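DTDP-4-dehydrorhamnose 3,5-epimerase (Bacillus anthracis str. Ames, PDB 3RYK) probably epimerises C3 and C5 of the sugar of dTDP-4-dehydrorhamnose, a step on the way to dTDP-L-rhamnose. Local coordinates at residues D34-P40 with H132-P138; L85-P91 with H166-V170. All blocks are in the same frame, centred on the assembly; numbering follows the deposited sequence. Where two conformers were deposited one is given.

Interaction 1: residues D34-P40 with H132-P138; sequences DAKLLEP and HRQLLVP
Arg-133 presents its guanidinium at a slant to Leu-37, whose CD2 methyl comes 3.9 Å from Arg-133 NH1. The two residues belong to an antiparallel strand pair of the jelly roll-like fold, in which the N-to-C directions of 35-39 and 134-137 differ by 158°. At the same end of the contact the side chains of Pro-40 and His-132 cross at about a right angle. Pro-40 CD sits 3.1 Å from His-132 O and Pro-40 CG faces His-132 CB, while the imidazole itself reaches onward to an edge-to-face contact with Phe-49. At the far end the Pro-138 ring lies against the start of the other strand, with Pro-138 CG 3.5 Å from Asp-34 CB; the Asp-34 carboxylate makes a salt bridge to Arg-113. Between these ends, Lys-36 with Leu-136 and Leu-38 with Gln-134 are hydrogen-bonded pairs on either side of the non-hydrogen-bonded pair Leu-37 with Leu-135. The Leu-38 N to Gln-134 O bond is short and nearly straight, 2.8 Å and 173° at the hydrogen, whereas Lys-36 N to Leu-136 O stretches to 3.3 Å. Gln-134 also sends NE2 to Ser-53 O, so its side chain ties in a further strand. Strands 26-31 and 96-100 continue the sheet, bonding through the backbones of Leu-37 and Leu-135. Side chains alternate between faces: Lys-36, Leu-38, Gln-134 and Leu-136 share one, while Leu-37 and Leu-135 lie on the other, where Leu-135 packs on Ile-109 of the second sheet. The methyl Leu-135 CD1 bends back to 3.7 Å from Lys-36 O. Leu-37 does likewise: with CG swung opposite its own amide nitrogen (chi1 -178°), Leu-37 CD1 leans across the seam to 3.3 Å from Gln-134 O.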
ATOM      1  N   ASP A  34     -16.798 -16.766   1.282  1.00 23.30           N
ATOM      2  CA  ASP A  34     -15.427 -16.296   1.470  1.00 23.50           C
ATOM      3  C   ASP A  34     -15.081 -14.815   1.205  1.00 23.14           C
ATOM      4  O   ASP A  34     -14.015 -14.380   1.618  1.00 23.96           O
ATOM      5  CB  ASP A  34     -14.570 -17.171   0.551  1.00 24.20           C
ATOM      6  CG  ASP A  34     -14.681 -18.662   0.896  1.00 25.77           C
ATOM      7  OD1 ASP A  34     -14.522 -19.041   2.089  1.00 28.36           O
ATOM      8  OD2 ASP A  34     -14.874 -19.460  -0.043  1.00 28.12           O
ATOM      9  N   ALA A  35     -15.933 -14.066   0.504  1.00 22.74           N
ATOM     10  CA  ALA A  35     -15.650 -12.643   0.221  1.00 22.33           C
ATOM     11  C   ALA A  35     -15.863 -11.845   1.502  1.00 22.41           C
ATOM     12  O   ALA A  35     -16.881 -11.986   2.146  1.00 25.15           O
ATOM     13  CB  ALA A  35     -16.519 -12.108  -0.900  1.00 22.72           C
ATOM     14  N   LYS A  36     -14.923 -10.978   1.843  1.00 22.02           N
ATOM     15  CA  LYS A  36     -15.016 -10.203   3.081  1.00 21.64           C
ATOM     16  C   LYS A  36     -14.732  -8.725   2.919  1.00 22.13           C
ATOM     17  O   LYS A  36     -13.712  -8.356   2.350  1.00 22.56           O
ATOM     18  CB  LYS A  36     -14.017 -10.802   4.085  1.00 22.28           C
ATOM     19  CG  LYS A  36     -14.322 -12.247   4.490  1.00 23.20           C
ATOM     20  CD  LYS A  36     -13.177 -12.868   5.282  1.00 25.66           C
ATOM     21  CE  LYS A  36     -13.455 -14.306   5.706  1.00 26.92           C
ATOM     22  NZ  LYS A  36     -14.601 -14.380   6.671  1.00 30.41           N
ATOM     23  N   LEU A  37     -15.657  -7.896   3.394  1.00 21.86           N
ATOM     24  CA  LEU A  37     -15.508  -6.441   3.353  1.00 22.22           C
ATOM     25  C   LEU A  37     -14.915  -6.171   4.729  1.00 22.48           C
ATOM     26  O   LEU A  37     -15.525  -6.519   5.733  1.00 23.66           O
ATOM     27  CB  LEU A  37     -16.836  -5.714   3.165  1.00 22.36           C
ATOM     28  CG  LEU A  37     -16.736  -4.190   3.074  1.00 21.14           C
ATOM     29  CD1 LEU A  37     -15.904  -3.742   1.869  1.00 19.73           C
ATOM     30  CD2 LEU A  37     -18.141  -3.608   2.992  1.00 21.88           C
ATOM     31  N   LEU A  38     -13.737  -5.557   4.766  1.00 23.20           N
ATOM     32  CA  LEU A  38     -13.020  -5.288   6.012  1.00 23.67           C
ATOM     33  C   LEU A  38     -12.771  -3.814   6.319  1.00 24.18           C
ATOM     34  O   LEU A  38     -12.729  -2.978   5.420  1.00 23.86           O
ATOM     35  CB  LEU A  38     -11.644  -5.946   5.893  1.00 23.99           C
ATOM     36  CG  LEU A  38     -11.576  -7.445   5.556  1.00 25.64           C
ATOM     37  CD1 LEU A  38     -10.113  -7.920   5.387  1.00 28.05           C
ATOM     38  CD2 LEU A  38     -12.292  -8.255   6.605  1.00 28.65           C
ATOM     39  N   GLU A  39     -12.594  -3.502   7.605  1.00 24.49           N
ATOM     40  CA  GLU A  39     -12.310  -2.120   8.023  1.00 25.34           C
ATOM     41  C   GLU A  39     -11.184  -2.102   9.052  1.00 26.19           C
ATOM     42  O   GLU A  39     -11.279  -2.754  10.101  1.00 26.43           O
ATOM     43  CB  GLU A  39     -13.524  -1.404   8.607  1.00 25.64           C
ATOM     44  CG  GLU A  39     -13.215   0.038   8.962  1.00 27.79           C
ATOM     45  CD  GLU A  39     -14.383   0.810   9.557  1.00 27.55           C
ATOM     46  OE1 GLU A  39     -14.271   2.051   9.598  1.00 28.00           O
ATOM     47  OE2 GLU A  39     -15.396   0.210   9.977  1.00 29.78           O
ATOM     48  N   PRO A  40     -10.124  -1.330   8.768  1.00 26.34           N
ATOM     49  CA  PRO A  40      -9.000  -1.235   9.678  1.00 26.60           C
ATOM     50  C   PRO A  40      -9.308  -0.234  10.789  1.00 26.74           C
ATOM     51  O   PRO A  40     -10.071   0.720  10.576  1.00 27.26           O
ATOM     52  CB  PRO A  40      -7.904  -0.661   8.785  1.00 26.74           C
ATOM     53  CG  PRO A  40      -8.656   0.271   7.893  1.00 27.12           C
ATOM     54  CD  PRO A  40      -9.938  -0.447   7.600  1.00 27.19           C
ATOM     55  N   HIS A 132     -11.702   3.816   4.118  1.00 18.88           N
ATOM     56  CA  HIS A 132     -10.542   2.948   4.291  1.00 18.77           C
ATOM     57  C   HIS A 132     -10.895   1.456   4.198  1.00 17.99           C
ATOM     58  O   HIS A 132     -10.121   0.595   4.666  1.00 18.01           O
ATOM     59  CB  HIS A 132      -9.872   3.208   5.658  1.00 19.18           C
ATOM     60  CG  HIS A 132      -9.579   4.653   5.926  1.00 21.47           C
ATOM     61  ND1 HIS A 132      -8.469   5.298   5.421  1.00 25.59           N
ATOM     62  CD2 HIS A 132     -10.247   5.571   6.664  1.00 23.33           C
ATOM     63  CE1 HIS A 132      -8.486   6.560   5.820  1.00 25.80           C
ATOM     64  NE2 HIS A 132      -9.556   6.748   6.573  1.00 24.82           N
ATOM     65  N   ARG A 133     -12.029   1.139   3.572  1.00 18.05           N
ATOM     66  CA  ARG A 133     -12.476  -0.234   3.467  1.00 18.03           C
ATOM     67  C   ARG A 133     -11.680  -1.055   2.510  1.00 18.41           C
ATOM     68  O   ARG A 133     -11.073  -0.516   1.590  1.00 20.57           O
ATOM     69  CB  ARG A 133     -13.984  -0.328   3.195  1.00 17.32           C
ATOM     70  CG  ARG A 133     -14.816   0.125   4.408  1.00 18.66           C
ATOM     71  CD  ARG A 133     -16.300   0.009   4.176  1.00 17.21           C
ATOM     72  NE  ARG A 133     -17.020   0.411   5.407  1.00 18.59           N
ATOM     73  CZ  ARG A 133     -18.339   0.322   5.565  1.00 18.51           C
ATOM     74  NH1 ARG A 133     -19.116  -0.144   4.598  1.00 20.01           N
ATOM     75  NH2 ARG A 133     -18.900   0.673   6.723  1.00 20.98           N
ATOM     76  N   GLN A 134     -11.650  -2.355   2.772  1.00 19.03           N
ATOM     77  CA  GLN A 134     -10.912  -3.283   1.935  1.00 19.03           C
ATOM     78  C   GLN A 134     -11.814  -4.441   1.582  1.00 18.82           C
ATOM     79  O   GLN A 134     -12.783  -4.720   2.262  1.00 18.70           O
ATOM     80  CB  GLN A 134      -9.647  -3.769   2.645  1.00 19.70           C
ATOM     81  CG  GLN A 134      -8.774  -2.616   3.167  1.00 20.83           C
ATOM     82  CD  GLN A 134      -7.396  -3.041   3.650  1.00 23.29           C
ATOM     83  OE1 GLN A 134      -6.922  -4.147   3.369  1.00 25.93           O
ATOM     84  NE2 GLN A 134      -6.734  -2.145   4.365  1.00 25.33           N
ATOM     85  N   LEU A 135     -11.529  -5.073   0.456  1.00 18.17           N
ATOM     86  CA  LEU A 135     -12.321  -6.206   0.018  1.00 19.16           C
ATOM     87  C   LEU A 135     -11.385  -7.376  -0.247  1.00 19.60           C
ATOM     88  O   LEU A 135     -10.383  -7.220  -0.954  1.00 20.84           O
ATOM     89  CB  LEU A 135     -13.087  -5.850  -1.251  1.00 18.93           C
ATOM     90  CG  LEU A 135     -14.005  -6.928  -1.810  1.00 20.18           C
ATOM     91  CD1 LEU A 135     -15.135  -7.250  -0.843  1.00 21.60           C
ATOM     92  CD2 LEU A 135     -14.567  -6.467  -3.150  1.00 19.82           C
ATOM     93  N   LEU A 136     -11.698  -8.532   0.340  1.00 20.22           N
ATOM     94  CA  LEU A 136     -10.919  -9.743   0.176  1.00 21.10           C
ATOM     95  C   LEU A 136     -11.691 -10.491  -0.911  1.00 21.30           C
ATOM     96  O   LEU A 136     -12.837 -10.888  -0.701  1.00 20.94           O
ATOM     97  CB  LEU A 136     -10.843 -10.547   1.486  1.00 20.67           C
ATOM     98  CG  LEU A 136      -9.955 -11.809   1.532  1.00 22.07           C
ATOM     99  CD1 LEU A 136     -10.438 -12.939   0.609  1.00 24.01           C
ATOM    100  CD2 LEU A 136      -8.517 -11.440   1.229  1.00 23.28           C
ATOM    101  N   VAL A 137     -11.075 -10.612  -2.092  1.00 21.98           N
ATOM    102  CA  VAL A 137     -11.671 -11.292  -3.229  1.00 22.56           C
ATOM    103  C   VAL A 137     -11.034 -12.693  -3.309  1.00 22.56           C
ATOM    104  O   VAL A 137      -9.845 -12.826  -3.634  1.00 22.84           O
ATOM    105  CB  VAL A 137     -11.403 -10.553  -4.553  1.00 22.40           C
ATOM    106  CG1 VAL A 137     -12.261 -11.150  -5.663  1.00 24.48           C
ATOM    107  CG2 VAL A 137     -11.695  -9.061  -4.422  1.00 22.56           C
ATOM    108  N   PRO A 138     -11.817 -13.744  -3.025  1.00 23.12           N
ATOM    109  CA  PRO A 138     -11.235 -15.071  -3.084  1.00 23.95           C
ATOM    110  C   PRO A 138     -10.921 -15.549  -4.494  1.00 24.22           C
ATOM    111  O   PRO A 138     -11.282 -14.895  -5.475  1.00 24.55           O
ATOM    112  CB  PRO A 138     -12.348 -15.979  -2.517  1.00 24.32           C
ATOM    113  CG  PRO A 138     -13.424 -15.112  -2.042  1.00 24.67           C
ATOM    114  CD  PRO A 138     -13.245 -13.774  -2.648  1.00 23.06           C
TER

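Interaction 2: residues L85-P91 with H166-V170; sequences LHFQKNP and HDSGV
Phe-87 carries its ring from CB across Gly-169 and Ser-168, at the margin of an antiparallel sheet of the jelly roll-like fold where 167-169 is the outermost strand in this chain. Its chi1 of 68° sets CG between the backbone nitrogen and carbonyl carbon, turning the ring over the neighbouring strand. Phe-87 CD2 meets Gly-169 CA at 3.5 Å. Next along, Phe-87 CE2 approaches Gly-169 O to 3.3 Å, and Val-170 CG2 touches this carbon near the ring plane. The tip, Phe-87 CZ, is 3.5 Å from Ser-168 OG. Ser-168 CB covers one face in a CH-pi contact, 4.2 Å from the Phe-87 centroid and offset toward the rim; Lys-89 NZ lies 2.8 Å from Ser-168 OG.

The backbone pairing is loose in the middle: Ser-168 N to Phe-87 O is a bent bond, 140° at the hydrogen. At one end Leu-85 N bonds to Val-170 O; at the other, Lys-89 N bonds to His-166 O. Asp-167, on the opposite face from Ser-168, contacts the bound pyrophosphate, whose pocket Ser-189, Lys-191 and Asp-192 complete; Tyr-162 OH, hydrogen-bonded to Asp-167 OD2, helps hold the carboxylate from the second shell. Beside it, Gln-88 CG packs 3.7 Å from His-166 CB.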
ATOM      1  N   LEU A  85     -13.789  -6.760 -15.999  1.00 24.37           N
ATOM      2  CA  LEU A  85     -13.687  -7.663 -14.819  1.00 24.25           C
ATOM      3  C   LEU A  85     -12.576  -8.689 -15.048  1.00 24.81           C
ATOM      4  O   LEU A  85     -12.690  -9.494 -15.965  1.00 25.54           O
ATOM      5  CB  LEU A  85     -15.005  -8.432 -14.617  1.00 24.55           C
ATOM      6  CG  LEU A  85     -16.327  -7.732 -14.285  1.00 25.02           C
ATOM      7  CD1 LEU A  85     -17.492  -8.712 -14.411  1.00 27.56           C
ATOM      8  CD2 LEU A  85     -16.266  -7.115 -12.888  1.00 25.50           C
ATOM      9  N   HIS A  86     -11.548  -8.668 -14.196  0.50 24.64           N
ATOM     10  CA  HIS A  86     -10.390  -9.570 -14.279  0.50 24.92           C
ATOM     11  C   HIS A  86     -10.420 -10.832 -13.415  0.50 25.08           C
ATOM     12  O   HIS A  86     -11.040 -10.864 -12.360  0.50 24.66           O
ATOM     13  CB  HIS A  86      -9.134  -8.790 -13.830  0.50 24.92           C
ATOM     14  CG  HIS A  86      -7.910  -9.643 -13.649  0.50 25.37           C
ATOM     15  ND1 HIS A  86      -7.717 -10.441 -12.541  0.50 25.76           N
ATOM     16  CD2 HIS A  86      -6.803  -9.798 -14.414  0.50 26.34           C
ATOM     17  CE1 HIS A  86      -6.561 -11.072 -12.645  0.50 25.93           C
ATOM     18  NE2 HIS A  86      -5.984 -10.696 -13.772  0.50 27.10           N
ATOM     19  N   PHE A  87      -9.735 -11.873 -13.884  1.00 25.71           N
ATOM     20  CA  PHE A  87      -9.601 -13.123 -13.145  1.00 26.43           C
ATOM     21  C   PHE A  87      -8.434 -13.822 -13.833  1.00 27.85           C
ATOM     22  O   PHE A  87      -8.322 -13.799 -15.067  1.00 28.81           O
ATOM     23  CB  PHE A  87     -10.842 -14.009 -13.020  1.00 27.05           C
ATOM     24  CG  PHE A  87     -11.302 -14.638 -14.293  1.00 27.62           C
ATOM     25  CD1 PHE A  87     -10.794 -15.871 -14.690  1.00 28.28           C
ATOM     26  CD2 PHE A  87     -12.278 -14.039 -15.062  1.00 30.87           C
ATOM     27  CE1 PHE A  87     -11.235 -16.469 -15.861  1.00 29.26           C
ATOM     28  CE2 PHE A  87     -12.725 -14.636 -16.227  1.00 30.86           C
ATOM     29  CZ  PHE A  87     -12.206 -15.849 -16.626  1.00 30.56           C
ATOM     30  N   GLN A  88      -7.539 -14.403 -13.049  1.00 29.09           N
ATOM     31  CA  GLN A  88      -6.405 -15.093 -13.626  1.00 30.33           C
ATOM     32  C   GLN A  88      -6.791 -16.561 -13.526  1.00 31.16           C
ATOM     33  O   GLN A  88      -7.063 -17.058 -12.432  1.00 32.10           O
ATOM     34  CB  GLN A  88      -5.118 -14.762 -12.864  1.00 30.43           C
ATOM     35  CG  GLN A  88      -3.867 -15.051 -13.658  1.00 31.32           C
ATOM     36  CD  GLN A  88      -2.603 -14.612 -12.962  1.00 29.65           C
ATOM     37  OE1 GLN A  88      -2.029 -13.584 -13.322  1.00 28.10           O
ATOM     38  NE2 GLN A  88      -2.215 -15.318 -11.913  1.00 29.59           N
ATOM     39  N   LYS A  89      -6.867 -17.250 -14.667  1.00 32.30           N
ATOM     40  CA  LYS A  89      -7.228 -18.662 -14.668  1.00 32.35           C
ATOM     41  C   LYS A  89      -6.166 -19.531 -14.024  1.00 32.37           C
ATOM     42  O   LYS A  89      -4.970 -19.233 -14.128  1.00 32.66           O
ATOM     43  CB  LYS A  89      -7.421 -19.204 -16.103  1.00 32.69           C
ATOM     44  CG  LYS A  89      -8.631 -18.725 -16.905  1.00 33.84           C
ATOM     45  CD  LYS A  89      -8.599 -19.359 -18.310  1.00 35.11           C
ATOM     46  CE  LYS A  89      -9.874 -19.121 -19.136  1.00 36.28           C
ATOM     47  NZ  LYS A  89     -10.243 -17.704 -19.380  1.00 37.93           N
ATOM     48  N   ASN A  90      -6.603 -20.591 -13.341  1.00 32.52           N
ATOM     49  CA  ASN A  90      -5.662 -21.534 -12.730  1.00 32.91           C
ATOM     50  C   ASN A  90      -4.818 -22.173 -13.837  1.00 32.99           C
ATOM     51  O   ASN A  90      -5.180 -22.094 -15.013  1.00 34.07           O
ATOM     52  CB  ASN A  90      -6.327 -22.581 -11.811  1.00 32.88           C
ATOM     53  CG  ASN A  90      -6.354 -22.161 -10.334  1.00 33.93           C
ATOM     54  OD1 ASN A  90      -5.303 -21.923  -9.724  1.00 33.44           O
ATOM     55  ND2 ASN A  90      -7.529 -22.181  -9.736  1.00 35.66           N
ATOM     56  N   PRO A  91      -3.683 -22.787 -13.467  1.00 32.49           N
ATOM     57  CA  PRO A  91      -3.118 -22.948 -12.111  1.00 32.07           C
ATOM     58  C   PRO A  91      -2.594 -21.689 -11.402  1.00 31.85           C
ATOM     59  O   PRO A  91      -2.009 -21.821 -10.328  1.00 32.67           O
ATOM     60  CB  PRO A  91      -1.957 -23.918 -12.344  1.00 32.07           C
ATOM     61  CG  PRO A  91      -1.569 -23.703 -13.751  1.00 32.24           C
ATOM     62  CD  PRO A  91      -2.824 -23.407 -14.492  1.00 32.78           C
ATOM     63  N   HIS A 166      -2.118 -16.295 -18.367  1.00 35.53           N
ATOM     64  CA  HIS A 166      -3.378 -16.670 -17.714  1.00 34.72           C
ATOM     65  C   HIS A 166      -4.329 -15.510 -17.426  1.00 34.08           C
ATOM     66  O   HIS A 166      -5.418 -15.714 -16.892  1.00 35.04           O
ATOM     67  CB  HIS A 166      -3.030 -17.376 -16.403  1.00 34.63           C
ATOM     68  CG  HIS A 166      -2.211 -18.611 -16.603  1.00 34.23           C
ATOM     69  ND1 HIS A 166      -0.849 -18.568 -16.812  1.00 33.93           N
ATOM     70  CD2 HIS A 166      -2.557 -19.919 -16.632  1.00 33.98           C
ATOM     71  CE1 HIS A 166      -0.391 -19.799 -16.965  1.00 34.17           C
ATOM     72  NE2 HIS A 166      -1.407 -20.636 -16.860  1.00 33.97           N
ATOM     73  N   ASP A 167      -3.917 -14.304 -17.787  1.00 33.75           N
ATOM     74  CA  ASP A 167      -4.722 -13.122 -17.561  1.00 33.39           C
ATOM     75  C   ASP A 167      -5.980 -13.215 -18.442  1.00 32.16           C
ATOM     76  O   ASP A 167      -5.879 -13.345 -19.663  1.00 33.71           O
ATOM     77  CB  ASP A 167      -3.864 -11.890 -17.868  1.00 34.37           C
ATOM     78  CG  ASP A 167      -4.539 -10.592 -17.525  1.00 36.35           C
ATOM     79  OD1 ASP A 167      -5.706 -10.608 -17.097  1.00 40.82           O
ATOM     80  OD2 ASP A 167      -3.891  -9.539 -17.690  1.00 41.07           O
ATOM     81  N   SER A 168      -7.159 -13.177 -17.817  1.00 30.43           N
ATOM     82  CA  SER A 168      -8.435 -13.265 -18.538  1.00 28.65           C
ATOM     83  C   SER A 168      -9.462 -12.285 -17.919  1.00 27.32           C
ATOM     84  O   SER A 168      -9.079 -11.295 -17.305  1.00 26.02           O
ATOM     85  CB  SER A 168      -8.938 -14.715 -18.523  1.00 28.36           C
ATOM     86  OG  SER A 168     -10.113 -14.891 -19.306  1.00 28.86           O
ATOM     87  N   GLY A 169     -10.750 -12.539 -18.114  1.00 25.88           N
ATOM     88  CA  GLY A 169     -11.769 -11.663 -17.569  1.00 25.66           C
ATOM     89  C   GLY A 169     -13.175 -11.848 -18.112  1.00 24.62           C
ATOM     90  O   GLY A 169     -13.459 -12.798 -18.853  1.00 26.06           O
ATOM     91  N   VAL A 170     -14.049 -10.922 -17.733  1.00 23.72           N
ATOM     92  CA  VAL A 170     -15.447 -10.922 -18.153  1.00 23.14           C
ATOM     93  C   VAL A 170     -15.814  -9.485 -18.561  1.00 22.70           C
ATOM     94  O   VAL A 170     -15.599  -8.530 -17.808  1.00 22.63           O
ATOM     95  CB  VAL A 170     -16.387 -11.430 -17.045  1.00 23.24           C
ATOM     96  CG1 VAL A 170     -17.827 -11.361 -17.509  1.00 23.79           C
ATOM     97  CG2 VAL A 170     -16.013 -12.852 -16.632  1.00 25.48           C
TER

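How the interactions relate
The two contacts belong to different sheets of one jelly roll-like fold and lie on opposite sides of the chain's centre, their centres 20 Å apart and their nearest atoms about 7 Å apart. Along the chain their segments alternate, in the order 34-40, 85-91, 132-138, 166-170. Strand 134-137 of interaction 1 is followed by strand 141-147, which pairs with strand 82-88 of interaction 2 through a His-86 to His-143 backbone bond. Their relation to ligands differs: the Asp-167 side chain of interaction 2 is about 3 Å from pyrophosphate, whereas in interaction 1 the Pro-40 side chain remains about 10 Å from thymidine diphosphate.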